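Long-range contacts in intramolecular trans-sialidase (Macrobdella decora, PDB 3SLI), which cleaves sialic acid from sialylated glycoconjugates by an intramolecular trans-sialidase reaction, releasing it as 2,7-anhydro-Neu5Ac: residues Val109-Ala114 with Phe127-Leu132; Ile274-Asp279 with Tyr391-Ser396; Asn385-Gln390 with Asp408-Ile413; Ile467-Asn472 with Ile518-Asp523. All blocks are in the same frame, centred on the assembly; numbering follows the deposited sequence.

Contact 1. Residues Val109-Ala114 with Phe127-Leu132; sequences VFNTVA and FANGEL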
# COMPACT_ATOMS: atom_id res chain seq x y z
N VAL A 109 -6.77 10.78 -19.96
CA VAL A 109 -5.94 11.93 -19.61
C VAL A 109 -4.52 11.85 -20.16
O VAL A 109 -4.03 10.77 -20.50
CB VAL A 109 -5.90 12.14 -18.07
CG1 VAL A 109 -7.29 12.52 -17.54
CG2 VAL A 109 -5.37 10.88 -17.37
N PHE A 110 -3.87 13.00 -20.27
CA PHE A 110 -2.50 13.08 -20.76
C PHE A 110 -1.48 12.80 -19.67
O PHE A 110 -1.66 13.17 -18.51
CB PHE A 110 -2.20 14.47 -21.34
CG PHE A 110 -2.72 14.67 -22.73
CD1 PHE A 110 -4.05 15.02 -22.95
CD2 PHE A 110 -1.88 14.51 -23.83
CE1 PHE A 110 -4.53 15.21 -24.25
CE2 PHE A 110 -2.35 14.70 -25.13
CZ PHE A 110 -3.68 15.05 -25.34
N ASN A 111 -0.40 12.12 -20.04
CA ASN A 111 0.68 11.84 -19.12
C ASN A 111 1.88 12.49 -19.80
O ASN A 111 1.90 12.62 -21.03
CB ASN A 111 0.92 10.33 -18.96
CG ASN A 111 -0.23 9.62 -18.25
OD1 ASN A 111 -1.26 9.31 -18.87
ND2 ASN A 111 -0.06 9.34 -16.97
N THR A 112 2.85 12.93 -19.01
CA THR A 112 4.04 13.56 -19.56
C THR A 112 5.23 12.75 -19.10
O THR A 112 5.44 12.56 -17.89
CB THR A 112 4.15 15.03 -19.11
OG1 THR A 112 2.88 15.68 -19.26
CG2 THR A 112 5.19 15.78 -19.96
N VAL A 113 6.01 12.25 -20.06
CA VAL A 113 7.16 11.41 -19.76
C VAL A 113 8.46 11.94 -20.39
O VAL A 113 8.42 12.78 -21.29
CB VAL A 113 6.90 9.95 -20.23
CG1 VAL A 113 5.56 9.48 -19.70
CG2 VAL A 113 6.92 9.86 -21.76
N ALA A 114 9.59 11.43 -19.91
CA ALA A 114 10.89 11.84 -20.43
C ALA A 114 11.96 10.79 -20.21
O ALA A 114 11.96 10.08 -19.21
CB ALA A 114 11.34 13.15 -19.77
N PHE A 127 11.42 9.48 -16.45
CA PHE A 127 10.60 10.35 -15.63
C PHE A 127 9.17 10.29 -16.14
O PHE A 127 8.93 10.05 -17.33
CB PHE A 127 11.05 11.83 -15.76
CG PHE A 127 12.48 12.08 -15.39
CD1 PHE A 127 13.52 11.79 -16.28
CD2 PHE A 127 12.80 12.64 -14.16
CE1 PHE A 127 14.85 12.04 -15.95
CE2 PHE A 127 14.13 12.89 -13.81
CZ PHE A 127 15.16 12.59 -14.71
N ALA A 128 8.23 10.57 -15.25
CA ALA A 128 6.82 10.62 -15.62
C ALA A 128 6.05 11.38 -14.57
O ALA A 128 6.31 11.24 -13.37
CB ALA A 128 6.24 9.23 -15.79
N ASN A 129 5.19 12.28 -15.03
CA ASN A 129 4.32 13.08 -14.19
C ASN A 129 4.98 13.70 -12.96
O ASN A 129 4.44 13.67 -11.84
CB ASN A 129 3.09 12.26 -13.80
CG ASN A 129 2.29 11.79 -15.02
OD1 ASN A 129 2.33 12.41 -16.09
ND2 ASN A 129 1.58 10.68 -14.86
N GLY A 130 6.18 14.25 -13.17
CA GLY A 130 6.90 14.92 -12.10
C GLY A 130 7.79 14.09 -11.20
O GLY A 130 8.27 14.61 -10.19
N GLU A 131 8.05 12.84 -11.56
CA GLU A 131 8.89 12.00 -10.72
C GLU A 131 9.94 11.23 -11.50
O GLU A 131 9.73 10.87 -12.65
CB GLU A 131 8.04 10.98 -9.94
CG GLU A 131 6.87 11.57 -9.13
CD GLU A 131 7.31 12.44 -7.96
OE1 GLU A 131 8.46 12.31 -7.48
OE2 GLU A 131 6.48 13.26 -7.50
N LEU A 132 11.10 11.03 -10.86
CA LEU A 132 12.19 10.24 -11.43
C LEU A 132 11.79 8.79 -11.10
O LEU A 132 11.70 8.43 -9.93
CB LEU A 132 13.51 10.57 -10.74
CG LEU A 132 14.66 9.57 -10.98
CD1 LEU A 132 15.00 9.48 -12.46
CD2 LEU A 132 15.87 9.99 -10.17
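T112 is held on both of its backbone polar atoms by N129, once through the side chain and once through the main chain. The backbone N of T112 gives a nearly straight bond (170°) to N129 OD1 at 3.0 Å, and N129 N returns one to T112 O at 2.9 Å. The N129 carboxamide therefore stands in for a strand carbonyl just where the second strand turns away: N129 and G130 form the middle of a type I' turn from A128 to E131. With CG anti to its carbonyl carbon (chi1 -59°), N129 swings its amide back onto the neighbouring strand. Further along, A114 and F127 form the antiparallel hydrogen-bonded pair, A114 N to F127 O at 3.0 Å and F127 N to A114 O at 2.9 Å.

Apolar contacts follow the alternation of the strands. On one face V113 CG1 rests on A128 CB at 4.0 Å; on the other, A114 CB faces F127 CB at 4.2 Å. The F127 ring meets A114 O with its edge, while L132 CD1 lies over one ring face.

This is the middle of strand 107-118 paired with the end of 123-128, a hairpin of the concanavalin-like N-terminal domain. T194 bonds to both T112 OG1 and N129 OD1, strand 37-45 flanks 107-118 through V113 and L41, and L187 of helix 184-191 covers A114 and F127.

Contact 2. Residues Ile274-Asp279 with Tyr391-Ser396; sequences IDWPRD and YDYNFS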
# COMPACT_ATOMS: atom_id res chain seq x y z
N ILE A 274 15.75 4.27 1.87
CA ILE A 274 16.66 3.39 1.16
C ILE A 274 15.98 2.82 -0.09
O ILE A 274 14.80 2.46 -0.04
CB ILE A 274 17.16 2.23 2.08
CG1 ILE A 274 18.02 1.23 1.30
CG2 ILE A 274 15.98 1.55 2.79
CD1 ILE A 274 18.78 0.25 2.17
N ASP A 275 16.70 2.79 -1.20
CA ASP A 275 16.16 2.26 -2.45
C ASP A 275 16.34 0.75 -2.46
O ASP A 275 17.46 0.25 -2.58
CB ASP A 275 16.86 2.88 -3.66
CG ASP A 275 16.53 4.36 -3.84
OD1 ASP A 275 15.47 4.81 -3.39
OD2 ASP A 275 17.35 5.07 -4.46
N TRP A 276 15.24 0.03 -2.28
CA TRP A 276 15.29 -1.43 -2.27
C TRP A 276 15.47 -1.98 -3.69
O TRP A 276 14.80 -1.53 -4.62
CB TRP A 276 14.02 -2.01 -1.64
CG TRP A 276 14.31 -3.21 -0.80
CD1 TRP A 276 14.07 -4.52 -1.12
CD2 TRP A 276 14.92 -3.23 0.50
NE1 TRP A 276 14.50 -5.34 -0.11
CE2 TRP A 276 15.02 -4.57 0.90
CE3 TRP A 276 15.40 -2.23 1.36
CZ2 TRP A 276 15.57 -4.95 2.13
CZ3 TRP A 276 15.95 -2.60 2.58
CH2 TRP A 276 16.03 -3.96 2.95
N PRO A 277 16.39 -2.95 -3.87
CA PRO A 277 16.63 -3.54 -5.20
C PRO A 277 15.38 -4.21 -5.76
O PRO A 277 14.59 -4.83 -5.03
CB PRO A 277 17.76 -4.54 -4.95
CG PRO A 277 17.60 -4.89 -3.49
CD PRO A 277 17.28 -3.56 -2.87
N ARG A 278 15.18 -4.04 -7.06
CA ARG A 278 14.04 -4.60 -7.74
C ARG A 278 14.43 -5.73 -8.70
O ARG A 278 13.59 -6.24 -9.45
CB ARG A 278 13.29 -3.49 -8.49
CG ARG A 278 12.88 -2.31 -7.59
CD ARG A 278 11.40 -1.99 -7.74
NE ARG A 278 11.06 -1.92 -9.15
CZ ARG A 278 10.10 -2.62 -9.74
NH1 ARG A 278 9.32 -3.46 -9.07
NH2 ARG A 278 10.01 -2.57 -11.06
N ASP A 279 15.70 -6.13 -8.67
CA ASP A 279 16.16 -7.21 -9.53
C ASP A 279 15.59 -8.55 -9.04
O ASP A 279 15.18 -8.65 -7.88
CB ASP A 279 17.70 -7.27 -9.57
CG ASP A 279 18.30 -7.63 -8.24
OD1 ASP A 279 18.43 -6.74 -7.37
OD2 ASP A 279 18.65 -8.82 -8.04
N TYR A 391 20.52 -0.97 15.00
CA TYR A 391 21.03 -1.61 13.79
C TYR A 391 20.80 -0.77 12.55
O TYR A 391 19.85 0.03 12.48
CB TYR A 391 20.37 -2.97 13.58
CG TYR A 391 21.00 -4.11 14.33
CD1 TYR A 391 20.82 -4.26 15.70
CD2 TYR A 391 21.77 -5.06 13.67
CE1 TYR A 391 21.39 -5.31 16.40
CE2 TYR A 391 22.35 -6.12 14.35
CZ TYR A 391 22.15 -6.24 15.71
OH TYR A 391 22.72 -7.29 16.40
N ASP A 392 21.65 -0.99 11.56
CA ASP A 392 21.55 -0.33 10.27
C ASP A 392 21.49 -1.49 9.27
O ASP A 392 21.86 -2.62 9.60
CB ASP A 392 22.77 0.56 10.00
CG ASP A 392 22.60 1.44 8.76
OD1 ASP A 392 21.44 1.62 8.32
OD2 ASP A 392 23.62 1.94 8.24
N TYR A 393 21.00 -1.22 8.07
CA TYR A 393 20.87 -2.25 7.06
C TYR A 393 21.27 -1.70 5.71
O TYR A 393 20.84 -0.61 5.33
CB TYR A 393 19.42 -2.79 7.04
CG TYR A 393 18.35 -1.71 7.16
CD1 TYR A 393 18.01 -1.18 8.41
CD2 TYR A 393 17.68 -1.23 6.04
CE1 TYR A 393 17.03 -0.20 8.53
CE2 TYR A 393 16.69 -0.25 6.15
CZ TYR A 393 16.37 0.27 7.40
OH TYR A 393 15.41 1.24 7.52
N ASN A 394 22.14 -2.43 5.01
CA ASN A 394 22.64 -2.00 3.70
C ASN A 394 22.94 -3.21 2.83
O ASN A 394 23.37 -4.25 3.34
CB ASN A 394 23.94 -1.19 3.85
CG ASN A 394 23.78 0.06 4.69
OD1 ASN A 394 23.24 1.07 4.23
ND2 ASN A 394 24.25 0.01 5.94
N PHE A 395 22.74 -3.07 1.53
CA PHE A 395 23.02 -4.16 0.61
C PHE A 395 24.48 -4.19 0.15
O PHE A 395 25.07 -3.15 -0.17
CB PHE A 395 22.12 -4.08 -0.62
CG PHE A 395 20.78 -4.72 -0.43
CD1 PHE A 395 20.61 -6.09 -0.67
CD2 PHE A 395 19.69 -3.98 -0.01
CE1 PHE A 395 19.38 -6.70 -0.48
CE2 PHE A 395 18.44 -4.58 0.18
CZ PHE A 395 18.29 -5.95 -0.06
N SER A 396 25.06 -5.39 0.18
CA SER A 396 26.42 -5.63 -0.28
C SER A 396 26.14 -6.68 -1.35
O SER A 396 25.99 -7.87 -1.05
CB SER A 396 27.28 -6.22 0.84
OG SER A 396 28.63 -6.37 0.41
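F395 drives one edge of its ring onto the face of the W276 indole and meanwhile receives P277 on its own face. The first pairing is a T-shaped stack: the F395 ring and the six-membered ring of W276 have centroids 4.8 Å apart and planes at 80°, with F395 CE2 as the leading atom, 3.5 Å from W276 CZ2. The second is a CH-pi contact in which P277 CG sits 3.8 Å from the F395 centroid, only 17° off the ring normal. P277 CD also lies over the face of W276 that F395 meets, so proline and indole form a corner that grips the phenyl ring on two sides.

F395 leaves the strand with CG anti to its carbonyl carbon, which sends the ring toward P277. Y393 instead tucks its CG between backbone N and carbonyl carbon (chi1 42°); its ring edge then meets I274 CG2 at 3.9 Å from CE2, and its CD2 approaches W276 CZ3 at 4.1 Å. W276 NE1 gives a hydrogen bond to V285 O, which helps set the indole. Y393 OH is likewise tied, to I270 O.

Strand 384-396 is part of the antiparallel sheet that comes between strands 307-314 and 427-433 in the chain, and here it packs on the loop linking strands 261-264 and 292-300, while L400 of the adjoining strand 399-405 packs against both W276 and Y393.

Contact 3. Residues Asn385-Gln390 with Asp408-Ile413; sequences NLTCKQ and DVNMNI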
# COMPACT_ATOMS: atom_id res chain seq x y z
N ASN A 385 17.61 3.14 33.01
CA ASN A 385 17.14 2.70 31.70
C ASN A 385 18.20 1.87 30.97
O ASN A 385 19.36 2.27 30.91
CB ASN A 385 16.74 3.90 30.84
CG ASN A 385 15.66 3.56 29.82
OD1 ASN A 385 15.67 2.48 29.21
ND2 ASN A 385 14.73 4.49 29.63
N LEU A 386 17.81 0.70 30.47
CA LEU A 386 18.72 -0.18 29.75
C LEU A 386 18.76 0.23 28.28
O LEU A 386 17.76 0.72 27.73
CB LEU A 386 18.25 -1.64 29.86
CG LEU A 386 18.90 -2.53 30.92
CD1 LEU A 386 18.89 -1.83 32.27
CD2 LEU A 386 18.17 -3.87 31.00
N THR A 387 19.91 0.04 27.64
CA THR A 387 20.06 0.40 26.23
C THR A 387 20.79 -0.69 25.46
O THR A 387 21.38 -1.60 26.04
CB THR A 387 20.87 1.72 26.05
OG1 THR A 387 22.19 1.56 26.60
CG2 THR A 387 20.18 2.90 26.71
N CYS A 388 20.73 -0.57 24.14
CA CYS A 388 21.41 -1.48 23.24
C CYS A 388 21.66 -0.69 21.97
O CYS A 388 21.07 0.38 21.78
CB CYS A 388 20.56 -2.74 22.97
SG CYS A 388 18.83 -2.46 22.55
N LYS A 389 22.57 -1.17 21.14
CA LYS A 389 22.91 -0.49 19.90
C LYS A 389 21.85 -0.68 18.82
O LYS A 389 21.30 -1.78 18.66
CB LYS A 389 24.27 -0.99 19.38
CG LYS A 389 25.43 -0.72 20.32
CD LYS A 389 25.64 0.77 20.52
CE LYS A 389 26.83 1.05 21.42
NZ LYS A 389 26.95 2.51 21.73
N GLN A 390 21.57 0.39 18.09
CA GLN A 390 20.61 0.38 17.00
C GLN A 390 21.29 -0.22 15.78
O GLN A 390 22.49 -0.03 15.56
CB GLN A 390 20.17 1.81 16.70
CG GLN A 390 19.23 1.95 15.51
CD GLN A 390 18.75 3.38 15.34
OE1 GLN A 390 19.50 4.23 14.87
NE2 GLN A 390 17.52 3.64 15.73
N ASP A 408 22.81 4.50 20.60
CA ASP A 408 22.13 3.79 21.68
C ASP A 408 20.64 4.08 21.70
O ASP A 408 20.22 5.23 21.59
CB ASP A 408 22.72 4.18 23.04
CG ASP A 408 24.09 3.60 23.28
OD1 ASP A 408 24.18 2.40 23.64
OD2 ASP A 408 25.07 4.33 23.11
N VAL A 409 19.84 3.02 21.82
CA VAL A 409 18.39 3.15 21.89
C VAL A 409 17.95 2.37 23.12
O VAL A 409 18.65 1.45 23.57
CB VAL A 409 17.67 2.59 20.63
CG1 VAL A 409 18.01 3.43 19.41
CG2 VAL A 409 18.02 1.13 20.41
N ASN A 410 16.82 2.75 23.69
CA ASN A 410 16.31 2.06 24.86
C ASN A 410 15.98 0.61 24.53
O ASN A 410 15.37 0.32 23.49
CB ASN A 410 15.08 2.78 25.41
CG ASN A 410 15.41 4.11 26.05
OD1 ASN A 410 14.62 5.05 26.00
ND2 ASN A 410 16.57 4.19 26.69
N MET A 411 16.43 -0.29 25.40
CA MET A 411 16.20 -1.72 25.24
C MET A 411 14.72 -2.01 25.47
O MET A 411 14.20 -1.74 26.55
CB MET A 411 17.04 -2.49 26.25
CG MET A 411 16.95 -3.98 26.12
SD MET A 411 17.98 -4.79 27.33
CE MET A 411 19.61 -4.65 26.55
N ASN A 412 14.06 -2.56 24.47
CA ASN A 412 12.63 -2.87 24.54
C ASN A 412 12.45 -4.39 24.52
O ASN A 412 13.23 -5.11 23.88
CB ASN A 412 11.93 -2.22 23.34
CG ASN A 412 10.44 -2.38 23.38
OD1 ASN A 412 9.91 -3.45 23.08
ND2 ASN A 412 9.74 -1.30 23.72
N ILE A 413 11.41 -4.89 25.20
CA ILE A 413 11.14 -6.33 25.27
C ILE A 413 10.89 -7.03 23.93
O ILE A 413 10.94 -8.27 23.85
CB ILE A 413 9.97 -6.68 26.23
CG1 ILE A 413 8.67 -6.03 25.75
CG2 ILE A 413 10.31 -6.26 27.66
CD1 ILE A 413 7.42 -6.54 26.46
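C388 and V409 are the hydrogen-bonded pair at the middle of an antiparallel beta ladder, in which the early part of strand 384-396 runs against strand 407-410. Their two backbone bonds, C388 N to V409 O at 3.0 Å and V409 N to C388 O at 2.9 Å, are flanked by two non-hydrogen-bonded pairs, T387 with N410 and K389 with D408. Past N410 the second chain leaves the ladder, yet M411 N still bonds L386 O at 2.9 Å.

The K389/D408 and C388/V409 pairs put their side chains on opposite faces. On one, K389 NZ forms a salt bridge to D408 OD2 at 3.0 Å; the lysine chain bends at chi2 (-62°) to come back across the strand pair, and its nitrogen stands above the carboxylate plane instead of within it. On the other, C388 SG lies near V409 CG2 and against the base of M411. The M411 side chain is extended up to SD, which meets L386 CD2 at 3.8 Å, and then bends at chi3 (-80°), carrying its methyl CE in over the strand to 3.6 Å from T387 O.

A second shell fixes these groups. D406 O also accepts from K389 NZ, adding a backbone partner to the salt bridge. L379, on the next strand 379-381, hydrogen-bonds through its backbone to both L386 and M411. Backbone bonds from Q390 to T405 and V407 carry the pairing past the break between strands 399-405 and 407-410. The extended Q390 side chain bonds D267 O through NE2, and that same nitrogen lies 3.7 Å from V409 CG1.

Contact 4. Residues Ile467-Asn472 with Ile518-Asp523; sequences ISTGEN and IVEMPD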
# COMPACT_ATOMS: atom_id res chain seq x y z
N ILE A 467 -21.47 1.22 16.94
CA ILE A 467 -22.91 1.06 16.72
C ILE A 467 -23.60 2.35 17.15
O ILE A 467 -23.41 2.82 18.27
CB ILE A 467 -23.50 -0.15 17.50
CG1 ILE A 467 -22.72 -1.43 17.16
CG2 ILE A 467 -24.98 -0.33 17.18
CD1 ILE A 467 -23.23 -2.69 17.85
N SER A 468 -24.41 2.92 16.27
CA SER A 468 -25.08 4.17 16.57
C SER A 468 -26.49 4.03 17.14
O SER A 468 -26.97 4.93 17.81
CB SER A 468 -25.14 5.05 15.32
OG SER A 468 -26.02 4.49 14.37
N THR A 469 -27.13 2.90 16.88
CA THR A 469 -28.49 2.71 17.37
C THR A 469 -28.80 1.29 17.88
O THR A 469 -28.05 0.34 17.63
CB THR A 469 -29.50 3.13 16.28
OG1 THR A 469 -30.83 3.09 16.81
CG2 THR A 469 -29.41 2.23 15.07
N GLY A 470 -29.88 1.18 18.65
CA GLY A 470 -30.28 -0.10 19.20
C GLY A 470 -29.75 -0.37 20.60
O GLY A 470 -29.11 0.48 21.21
N GLU A 471 -30.02 -1.57 21.09
CA GLU A 471 -29.60 -2.01 22.42
C GLU A 471 -28.10 -1.86 22.68
O GLU A 471 -27.69 -1.58 23.81
CB GLU A 471 -29.97 -3.49 22.63
CG GLU A 471 -31.46 -3.78 22.65
CD GLU A 471 -32.15 -3.24 23.89
OE1 GLU A 471 -31.87 -3.74 25.00
OE2 GLU A 471 -32.99 -2.31 23.75
N ASN A 472 -27.29 -2.07 21.65
CA ASN A 472 -25.83 -1.98 21.80
C ASN A 472 -25.21 -0.67 21.31
O ASN A 472 -24.01 -0.61 21.03
CB ASN A 472 -25.15 -3.18 21.12
CG ASN A 472 -25.61 -4.51 21.69
OD1 ASN A 472 -26.41 -5.22 21.07
ND2 ASN A 472 -25.11 -4.86 22.87
N ILE A 518 -16.70 -3.54 8.69
CA ILE A 518 -18.06 -3.57 9.23
C ILE A 518 -18.95 -2.38 8.86
O ILE A 518 -18.53 -1.22 8.93
CB ILE A 518 -17.99 -3.64 10.79
CG1 ILE A 518 -17.01 -4.73 11.22
CG2 ILE A 518 -19.39 -3.87 11.39
CD1 ILE A 518 -16.60 -4.65 12.67
N VAL A 519 -20.21 -2.68 8.54
CA VAL A 519 -21.19 -1.67 8.19
C VAL A 519 -22.46 -1.88 9.05
O VAL A 519 -22.81 -3.02 9.38
CB VAL A 519 -21.45 -1.69 6.66
CG1 VAL A 519 -22.92 -1.67 6.33
CG2 VAL A 519 -20.73 -0.54 6.00
N GLU A 520 -23.11 -0.79 9.44
CA GLU A 520 -24.31 -0.86 10.27
C GLU A 520 -25.61 -0.69 9.49
O GLU A 520 -25.72 0.15 8.59
CB GLU A 520 -24.23 0.19 11.38
CG GLU A 520 -25.41 0.18 12.35
CD GLU A 520 -25.27 1.21 13.45
OE1 GLU A 520 -24.16 1.74 13.64
OE2 GLU A 520 -26.28 1.49 14.14
N MET A 521 -26.60 -1.53 9.82
CA MET A 521 -27.91 -1.49 9.18
C MET A 521 -28.77 -0.44 9.90
O MET A 521 -28.45 -0.04 11.02
CB MET A 521 -28.56 -2.87 9.22
CG MET A 521 -27.84 -3.92 8.38
SD MET A 521 -27.84 -3.54 6.61
CE MET A 521 -26.19 -2.85 6.40
N PRO A 522 -29.87 -0.00 9.27
CA PRO A 522 -30.74 1.01 9.88
C PRO A 522 -31.16 0.75 11.32
O PRO A 522 -31.22 1.69 12.12
CB PRO A 522 -31.93 1.04 8.93
CG PRO A 522 -31.29 0.80 7.61
CD PRO A 522 -30.36 -0.35 7.92
N ASP A 523 -31.45 -0.50 11.67
CA ASP A 523 -31.89 -0.83 13.02
C ASP A 523 -30.78 -1.10 14.01
O ASP A 523 -31.05 -1.41 15.18
CB ASP A 523 -32.89 -2.00 13.02
CG ASP A 523 -32.28 -3.33 12.58
OD1 ASP A 523 -31.07 -3.40 12.29
OD2 ASP A 523 -33.02 -4.33 12.51
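E520 reaches across to the loop 467-472 with a fully extended side chain (chi1 -178°), and its carboxylate gathers three hydrogen bonds from S468 and T469. OE1 takes S468 N on its syn side at 2.9 Å, close to the carboxylate plane. OE2 has two donors: T469 N, at 3.2 Å, meets the syn lone pair of OE2 through a rather bent bond (141°), while S468 OG comes in at 3.0 Å from above the plane. With two consecutive main-chain N-H groups and a hydroxyl pointing at it, the carboxylate is fixed in rotation and its charged form is probably favoured. I467 adds an apolar flank, CG2 standing 3.8 Å from OE2.

Two residues on, P522 contributes its backbone: its carbonyl O is 3.5 Å from T469 CG2. That methyl sits between backbone N and carbonyl carbon because OG1 is anti to N, and it fills the angle between the E520 carboxylate and the turn at P522. D523 closes the contact with main-chain atoms, its C lying 3.8 Å from T469 CG2.

The contact joins neighbouring sheets of the beta-propeller, near the surface. Loop 467-472 connects strands 462-466 and 476-483, and E520 ends strand 516-520, the first strand of the next four-stranded sheet, where L526 of strand 526-530 touches both I467 and E520. Beyond it, P522 packs on P580 of strand 579-587 and on Y614 of strand 614-623.

How the contacts relate
Contacts 2 and 3 are the close relatives: both use strand 384-396, their segments adjoin at Q390 and Y391, and their centres are about 24 Å apart. Contact 3 builds the strand pairing, and contact 2 presses the far end of that strand onto loop 274-279. Contact 1 belongs to the concanavalin-like domain, yet its nearest atoms come within about 8 Å of contact 2 without touching. Contact 4 stands apart in the propeller, its centre about 46 to 48 Å from the other three and on the opposite side of the chain's centre from contacts 1 and 2. All four are structural contacts; none of the described interactions involves the bound 2,7-anhydro-Neu5Ac.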